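Local coordinates for protein MstE (Scytonema sp. PCC 10023, PDB 6SBF) that acts as a monodomain class II terpene cyclase, probably cyclising linear isoprenoid chains into complex polycyclic scaffolds by protonation, at residues G145-F150 with T177-A182; Q170-A175 with L311-P316. The protein carries 1 engineered substitution. All blocks are in the same frame, centred on the assembly; numbering follows the deposited sequence.

Interaction 1 of 2, residues G145-F150 with T177-A182; sequences GGIATF and TCVSAA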
ATOM      1  N   GLY A 145       8.998  17.113   9.105  1.00 25.24           N
ATOM      2  CA  GLY A 145       8.196  17.352   7.887  1.00 30.90           C
ATOM      3  C   GLY A 145       7.430  16.166   7.332  1.00 22.97           C
ATOM      4  O   GLY A 145       6.758  16.396   6.239  1.00 27.86           O
ATOM      5  N   GLY A 146       7.574  14.991   7.947  1.00 18.53           N
ATOM      6  CA  GLY A 146       6.830  13.745   7.656  1.00 14.93           C
ATOM      7  C   GLY A 146       5.614  13.508   8.561  1.00 15.57           C
ATOM      8  O   GLY A 146       5.286  14.332   9.425  1.00 18.13           O
ATOM      9  N   ILE A 147       4.941  12.399   8.326  1.00 14.58           N
ATOM     10  CA  ILE A 147       3.784  12.048   9.135  1.00 14.74           C
ATOM     11  C   ILE A 147       4.048  10.758   9.901  1.00 13.89           C
ATOM     12  O   ILE A 147       4.637   9.801   9.346  1.00 14.74           O
ATOM     13  CB  ILE A 147       2.528  12.020   8.270  1.00 20.19           C
ATOM     14  CG1 ILE A 147       1.291  12.187   9.122  1.00 27.12           C
ATOM     15  CG2 ILE A 147       2.519  10.810   7.472  1.00 20.94           C
ATOM     16  CD1 ILE A 147       0.141  12.755   8.346  1.00 27.74           C
ATOM     17  N   ALA A 148       3.626  10.763  11.154  1.00 13.17           N
ATOM     18  CA  ALA A 148       3.725   9.599  12.059  1.00 14.36           C
ATOM     19  C   ALA A 148       2.439   8.756  11.966  1.00 13.03           C
ATOM     20  O   ALA A 148       1.350   9.297  11.877  1.00 17.19           O
ATOM     21  CB  ALA A 148       3.982  10.006  13.471  1.00 16.28           C
ATOM     22  N   THR A 149       2.569   7.451  12.104  1.00 13.80           N
ATOM     23  CA  THR A 149       1.415   6.536  12.054  1.00 13.22           C
ATOM     24  C   THR A 149       0.518   6.772  13.265  1.00 14.08           C
ATOM     25  O   THR A 149      -0.722   6.898  13.123  1.00 14.15           O
ATOM     26  CB  THR A 149       1.864   5.078  12.017  1.00 14.62           C
ATOM     27  OG1 THR A 149       2.598   4.826  10.820  1.00 15.22           O
ATOM     28  CG2 THR A 149       0.697   4.117  12.034  1.00 16.34           C
ATOM     29  N   PHE A 150       1.083   6.753  14.456  1.00 14.55           N
ATOM     30  CA  PHE A 150       0.320   6.761  15.711  1.00 15.10           C
ATOM     31  C   PHE A 150       0.718   7.932  16.585  1.00 16.81           C
ATOM     32  O   PHE A 150       1.882   8.345  16.613  1.00 20.11           O
ATOM     33  CB  PHE A 150       0.662   5.530  16.534  1.00 17.77           C
ATOM     34  CG  PHE A 150       0.157   4.232  15.981  1.00 16.57           C
ATOM     35  CD1 PHE A 150      -1.202   3.986  15.859  1.00 17.22           C
ATOM     36  CD2 PHE A 150       1.042   3.248  15.576  1.00 17.87           C
ATOM     37  CE1 PHE A 150      -1.650   2.783  15.369  1.00 17.56           C
ATOM     38  CE2 PHE A 150       0.581   2.055  15.051  1.00 19.06           C
ATOM     39  CZ  PHE A 150      -0.768   1.809  14.980  1.00 18.79           C
ATOM     40  N   THR A 177       8.220   6.909   6.392  1.00 14.22           N
ATOM     41  CA  THR A 177       8.274   7.288   4.980  1.00 14.36           C
ATOM     42  C   THR A 177       7.170   6.615   4.174  1.00 13.00           C
ATOM     43  O   THR A 177       6.621   7.238   3.246  1.00 13.86           O
ATOM     44  CB  THR A 177       9.676   6.993   4.472  1.00 15.07           C
ATOM     45  OG1 THR A 177      10.643   7.659   5.320  1.00 19.66           O
ATOM     46  CG2 THR A 177       9.884   7.480   3.064  1.00 21.64           C
ATOM     47  N   CYS A 178       6.825   5.389   4.498  1.00 13.10           N
ATOM     48  CA  CYS A 178       5.765   4.624   3.831  1.00 13.46           C
ATOM     49  C   CYS A 178       4.412   5.366   4.013  1.00 12.11           C
ATOM     50  O   CYS A 178       3.666   5.564   3.054  1.00 14.18           O
ATOM     51  CB  CYS A 178       5.693   3.198   4.377  1.00 13.67           C
ATOM     52  SG  CYS A 178       5.701   3.057   6.192  1.00 13.99           S
ATOM     53  N   VAL A 179       4.106   5.777   5.234  1.00 11.89           N
ATOM     54  CA  VAL A 179       2.854   6.479   5.546  1.00 12.02           C
ATOM     55  C   VAL A 179       2.903   7.861   4.932  1.00 12.88           C
ATOM     56  O   VAL A 179       1.888   8.314   4.334  1.00 13.31           O
ATOM     57  CB  VAL A 179       2.615   6.536   7.044  1.00 13.40           C
ATOM     58  CG1 VAL A 179       1.295   7.258   7.354  1.00 14.35           C
ATOM     59  CG2 VAL A 179       2.622   5.138   7.612  1.00 14.97           C
ATOM     60  N   SER A 180       4.014   8.566   4.980  1.00 12.76           N
ATOM     61  CA  SER A 180       4.152   9.894   4.376  1.00 12.06           C
ATOM     62  C   SER A 180       3.922   9.804   2.861  1.00 12.72           C
ATOM     63  O   SER A 180       3.215  10.660   2.284  1.00 13.27           O
ATOM     64  CB  SER A 180       5.531  10.460   4.695  1.00 13.38           C
ATOM     65  OG  SER A 180       5.711  10.667   6.082  1.00 14.45           O
ATOM     66  N   ALA A 181       4.455   8.801   2.193  1.00 12.87           N
ATOM     67  CA  ALA A 181       4.310   8.619   0.755  1.00 13.47           C
ATOM     68  C   ALA A 181       2.823   8.441   0.426  1.00 13.55           C
ATOM     69  O   ALA A 181       2.306   9.013  -0.556  1.00 14.84           O
ATOM     70  CB  ALA A 181       5.142   7.456   0.265  1.00 14.28           C
ATOM     71  N   ALA A 182       2.142   7.600   1.167  1.00 13.44           N
ATOM     72  CA  ALA A 182       0.728   7.316   0.912  1.00 13.07           C
ATOM     73  C   ALA A 182      -0.115   8.575   1.196  1.00 11.87           C
ATOM     74  O   ALA A 182      -1.018   8.888   0.399  1.00 13.91           O
ATOM     75  CB  ALA A 182       0.269   6.146   1.745  1.00 13.65           C
TER
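Ser180 OG receives the backbone N-H of Ile147 across the contact, with 2.9 Å between Ile147 N and Ser180 OG and an almost linear angle of 177° at the hydrogen. OG lies anti to its own carbonyl carbon (chi1 -64°), and it is also hydrogen-bonded to His176 O, one turn earlier in the chain. A serine suits the place because its short hydroxyl can serve the helix backbone and the loop at once, so this buried oxygen has two hydrogen-bond partners, the amide of Ile147 and the carbonyl of His176. Gly146 lets the loop come this close: its CA is 3.6 Å from Ser180 OG, and a side chain here would point toward the helix and press tightly on that oxygen.

Beside the polar bond, Ile147 turns its CG2 branch onto the helix. CG2 approaches Ser180 CA to 3.6 Å and packs against Val179 CG1 at 3.8 Å. The other branch of Val179, CG2, comes within 3.2 Å of Thr149 OG1, a close approach of a methyl to a hydroxyl in which the two side chains cross at about a right angle. The main polar partners of Thr149 OG1 are His176 ND1 and Trp211 NE1, and they fix the hydroxyl where the valine meets it. A second tie comes from a backbone bond between Ile147 and His176.

The contact thus fastens the loop between helices 128-138 and 152-158 to helix 177-183 within the alpha-helical barrel. Val179 continues onto helix 109-121, Ser180 onto helix 187-200, and Ala181 onto helix 215-229.

Interaction 2 of 2, residues Q170-A175 with L311-P316; sequences QGWCGA and LRIPYP
Trp172 meets Pro316 through an indole whose CG is set anti to the carbonyl carbon (chi1 -72°), while a second torsion of 2° brings CD1 round to the same side as CA. Trp172 is an inner residue of a type I beta turn from Gly171 to Gly174, and the turn rests on the chain leaving strand 311-313, beside the helical barrel.

Pro316 CA stands over the five-membered ring in a CH-pi contact, 3.5 Å from its centroid and only 7° off the normal. The rest of the proline lies alongside the indole, with Pro316 CB 3.8 Å from Trp172 CD2 and Pro316 CG reaching the six-membered ring. A rigid proline suits this place because it offers the flat indole a compact set of C-H groups. From the other side of the indole plane, Ile313 CG2 approaches Trp172 CZ2 obliquely at 4.1 Å.

The backbone adds its own bonds. Pro316 O accepts Trp172 N at 3.1 Å and, weakly, Gly171 N, so one carbonyl receives two successive amides. Gly171 suits its position because a CB would clash with Pro316 O. Its own carbonyl is bonded to His176 NE2, and Trp211 meets the indole with its ring inclined at about half a right angle. An alanine in place of Trp172 would probably open a gap beneath Pro316 and leave Pro314 O without its indole donor. That bond is made near the indole edge: Trp172 NE1 lies 2.8 Å from Pro314 O and sits above the carbonyl plane.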
ATOM      1  N   GLN A 170       8.949   5.714  20.428  1.00 22.81           N
ATOM      2  CA  GLN A 170       9.405   6.717  19.429  1.00 23.94           C
ATOM      3  C   GLN A 170       9.585   6.076  18.054  1.00 19.83           C
ATOM      4  O   GLN A 170       9.623   6.831  17.051  1.00 24.05           O
ATOM      5  CB  GLN A 170      10.683   7.392  19.913  1.00 26.26           C
ATOM      6  CG  GLN A 170      10.387   8.318  21.074  1.00 31.02           C
ATOM      7  CD  GLN A 170       9.227   9.233  20.734  1.00 30.49           C
ATOM      8  OE1 GLN A 170       9.280  10.050  19.796  1.00 35.59           O
ATOM      9  NE2 GLN A 170       8.169   9.132  21.503  1.00 38.25           N
ATOM     10  N   GLY A 171       9.729   4.752  17.957  1.00 20.02           N
ATOM     11  CA  GLY A 171       9.692   4.058  16.661  1.00 18.31           C
ATOM     12  C   GLY A 171       8.305   4.122  16.039  1.00 17.79           C
ATOM     13  O   GLY A 171       8.163   4.654  14.918  1.00 18.34           O
ATOM     14  N   TRP A 172       7.309   3.644  16.772  1.00 19.06           N
ATOM     15  CA  TRP A 172       5.939   3.607  16.227  1.00 19.28           C
ATOM     16  C   TRP A 172       5.333   5.007  16.069  1.00 18.42           C
ATOM     17  O   TRP A 172       4.349   5.126  15.317  1.00 19.59           O
ATOM     18  CB  TRP A 172       5.076   2.781  17.155  1.00 19.45           C
ATOM     19  CG  TRP A 172       5.336   1.323  17.109  1.00 18.28           C
ATOM     20  CD1 TRP A 172       6.269   0.649  16.375  1.00 18.78           C
ATOM     21  CD2 TRP A 172       4.673   0.341  17.913  1.00 20.35           C
ATOM     22  NE1 TRP A 172       6.199  -0.690  16.656  1.00 18.01           N
ATOM     23  CE2 TRP A 172       5.217  -0.907  17.574  1.00 20.65           C
ATOM     24  CE3 TRP A 172       3.639   0.419  18.826  1.00 24.48           C
ATOM     25  CZ2 TRP A 172       4.759  -2.093  18.122  1.00 23.62           C
ATOM     26  CZ3 TRP A 172       3.208  -0.752  19.385  1.00 29.09           C
ATOM     27  CH2 TRP A 172       3.762  -1.988  19.052  1.00 29.32           C
ATOM     28  N   CYS A 173       5.859   6.021  16.742  1.00 20.28           N
ATOM     29  CA  CYS A 173       5.251   7.374  16.822  1.00 20.74           C
ATOM     30  C   CYS A 173       6.144   8.416  16.144  1.00 18.42           C
ATOM     31  O   CYS A 173       5.866   9.608  16.281  1.00 20.83           O
ATOM     32  CB  CYS A 173       4.899   7.764  18.248  1.00 22.49           C
ATOM     33  SG  CYS A 173       3.777   6.581  19.013  1.00 27.71           S
ATOM     34  N   GLY A 174       7.137   7.984  15.404  1.00 18.26           N
ATOM     35  CA  GLY A 174       7.951   8.885  14.581  1.00 17.91           C
ATOM     36  C   GLY A 174       7.404   9.007  13.184  1.00 15.95           C
ATOM     37  O   GLY A 174       6.583   8.199  12.738  1.00 15.38           O
ATOM     38  N   ALA A 175       7.978   9.939  12.435  1.00 16.03           N
ATOM     39  CA  ALA A 175       7.672  10.066  11.010  1.00 16.91           C
ATOM     40  C   ALA A 175       8.011   8.766  10.297  1.00 15.26           C
ATOM     41  O   ALA A 175       9.126   8.232  10.500  1.00 18.27           O
ATOM     42  CB  ALA A 175       8.382  11.236  10.408  1.00 20.76           C
ATOM     43  N   LEU A 311       4.076  -7.411   6.222  1.00 14.03           N
ATOM     44  CA  LEU A 311       3.912  -6.315   7.182  1.00 13.84           C
ATOM     45  C   LEU A 311       4.796  -6.663   8.394  1.00 14.77           C
ATOM     46  O   LEU A 311       4.588  -7.731   9.041  1.00 17.00           O
ATOM     47  CB  LEU A 311       2.447  -6.209   7.572  1.00 15.41           C
ATOM     48  CG  LEU A 311       2.072  -5.113   8.546  1.00 18.72           C
ATOM     49  CD1 LEU A 311       2.232  -3.766   7.899  1.00 23.16           C
ATOM     50  CD2 LEU A 311       0.635  -5.338   9.009  1.00 21.66           C
ATOM     51  N   ARG A 312       5.692  -5.792   8.732  1.00 15.11           N
ATOM     52  CA  ARG A 312       6.573  -6.046   9.856  1.00 15.76           C
ATOM     53  C   ARG A 312       6.137  -5.263  11.061  1.00 15.93           C
ATOM     54  O   ARG A 312       5.548  -4.174  10.948  1.00 19.11           O
ATOM     55  CB  ARG A 312       7.961  -5.957   9.334  1.00 25.27           C
ATOM     56  CG  ARG A 312       8.358  -4.561   9.156  1.00 23.29           C
ATOM     57  CD  ARG A 312       9.633  -4.738   8.296  1.00 29.22           C
ATOM     58  NE  ARG A 312      10.081  -3.439   7.979  1.00 27.13           N
ATOM     59  CZ  ARG A 312      11.169  -3.008   7.223  1.00 19.95           C
ATOM     60  NH1 ARG A 312      11.320  -1.711   7.147  1.00 17.49           N
ATOM     61  NH2 ARG A 312      12.029  -3.773   6.599  1.00 25.16           N
ATOM     62  N   ILE A 313       6.395  -5.860  12.224  1.00 14.66           N
ATOM     63  CA  ILE A 313       6.076  -5.236  13.504  1.00 15.93           C
ATOM     64  C   ILE A 313       7.408  -4.962  14.183  1.00 16.15           C
ATOM     65  O   ILE A 313       7.953  -5.796  14.907  1.00 16.84           O
ATOM     66  CB  ILE A 313       5.183  -6.128  14.346  1.00 20.99           C
ATOM     67  CG1 ILE A 313       3.944  -6.585  13.555  1.00 25.30           C
ATOM     68  CG2 ILE A 313       4.872  -5.342  15.611  1.00 23.36           C
ATOM     69  CD1 ILE A 313       3.100  -5.452  12.890  1.00 32.36           C
ATOM     70  N   PRO A 314       7.995  -3.747  14.007  1.00 16.47           N
ATOM     71  CA  PRO A 314       9.213  -3.433  14.730  1.00 17.21           C
ATOM     72  C   PRO A 314       8.901  -3.315  16.212  1.00 17.68           C
ATOM     73  O   PRO A 314       7.770  -3.066  16.597  1.00 18.56           O
ATOM     74  CB  PRO A 314       9.625  -2.062  14.197  1.00 17.79           C
ATOM     75  CG  PRO A 314       8.853  -1.937  12.867  1.00 17.02           C
ATOM     76  CD  PRO A 314       7.542  -2.613  13.200  1.00 16.37           C
ATOM     77  N   TYR A 315       9.938  -3.456  17.028  1.00 17.51           N
ATOM     78  CA  TYR A 315       9.790  -3.062  18.440  1.00 17.64           C
ATOM     79  C   TYR A 315       9.358  -1.601  18.491  1.00 16.38           C
ATOM     80  O   TYR A 315       9.754  -0.783  17.640  1.00 18.00           O
ATOM     81  CB  TYR A 315      11.098  -3.282  19.197  1.00 17.73           C
ATOM     82  CG  TYR A 315      11.385  -4.720  19.521  1.00 18.66           C
ATOM     83  CD1 TYR A 315      12.070  -5.530  18.643  1.00 19.80           C
ATOM     84  CD2 TYR A 315      10.922  -5.284  20.694  1.00 22.05           C
ATOM     85  CE1 TYR A 315      12.316  -6.866  18.915  1.00 21.70           C
ATOM     86  CE2 TYR A 315      11.158  -6.616  20.983  1.00 24.34           C
ATOM     87  CZ  TYR A 315      11.878  -7.410  20.099  1.00 24.81           C
ATOM     88  OH  TYR A 315      12.125  -8.728  20.390  1.00 26.44           O
ATOM     89  N   PRO A 316       8.549  -1.216  19.497  1.00 17.49           N
ATOM     90  CA  PRO A 316       8.027   0.143  19.588  1.00 17.60           C
ATOM     91  C   PRO A 316       9.098   1.231  19.609  1.00 17.81           C
ATOM     92  O   PRO A 316       8.812   2.358  19.187  1.00 20.81           O
ATOM     93  CB  PRO A 316       7.112   0.218  20.820  1.00 20.31           C
ATOM     94  CG  PRO A 316       6.942  -1.199  21.202  1.00 30.08           C
ATOM     95  CD  PRO A 316       8.010  -2.066  20.568  1.00 22.10           C
TER

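Overall arrangement
Following the chain from the N terminus, segment 145-150 comes first, then 170-175, 177-182 and 311-316, so the two contacts cross. Interaction 1 closes a 26-residue loop that carries helix 152-158 and segment 170-175. Interaction 2 closes a far longer one of 135 residues, taking in helices 177-183 through 282-298. Their centres are 11 Å apart, and the loop segments touch directly, Ala148 CB lying 3.3 Å from Gly174 O. His176 bridges them, with ND1 bonded to Thr149 and NE2 to Gly171. Together the contacts tie helix 177-183, through two loops, to the edge strand 311-313 of the small mixed sheet.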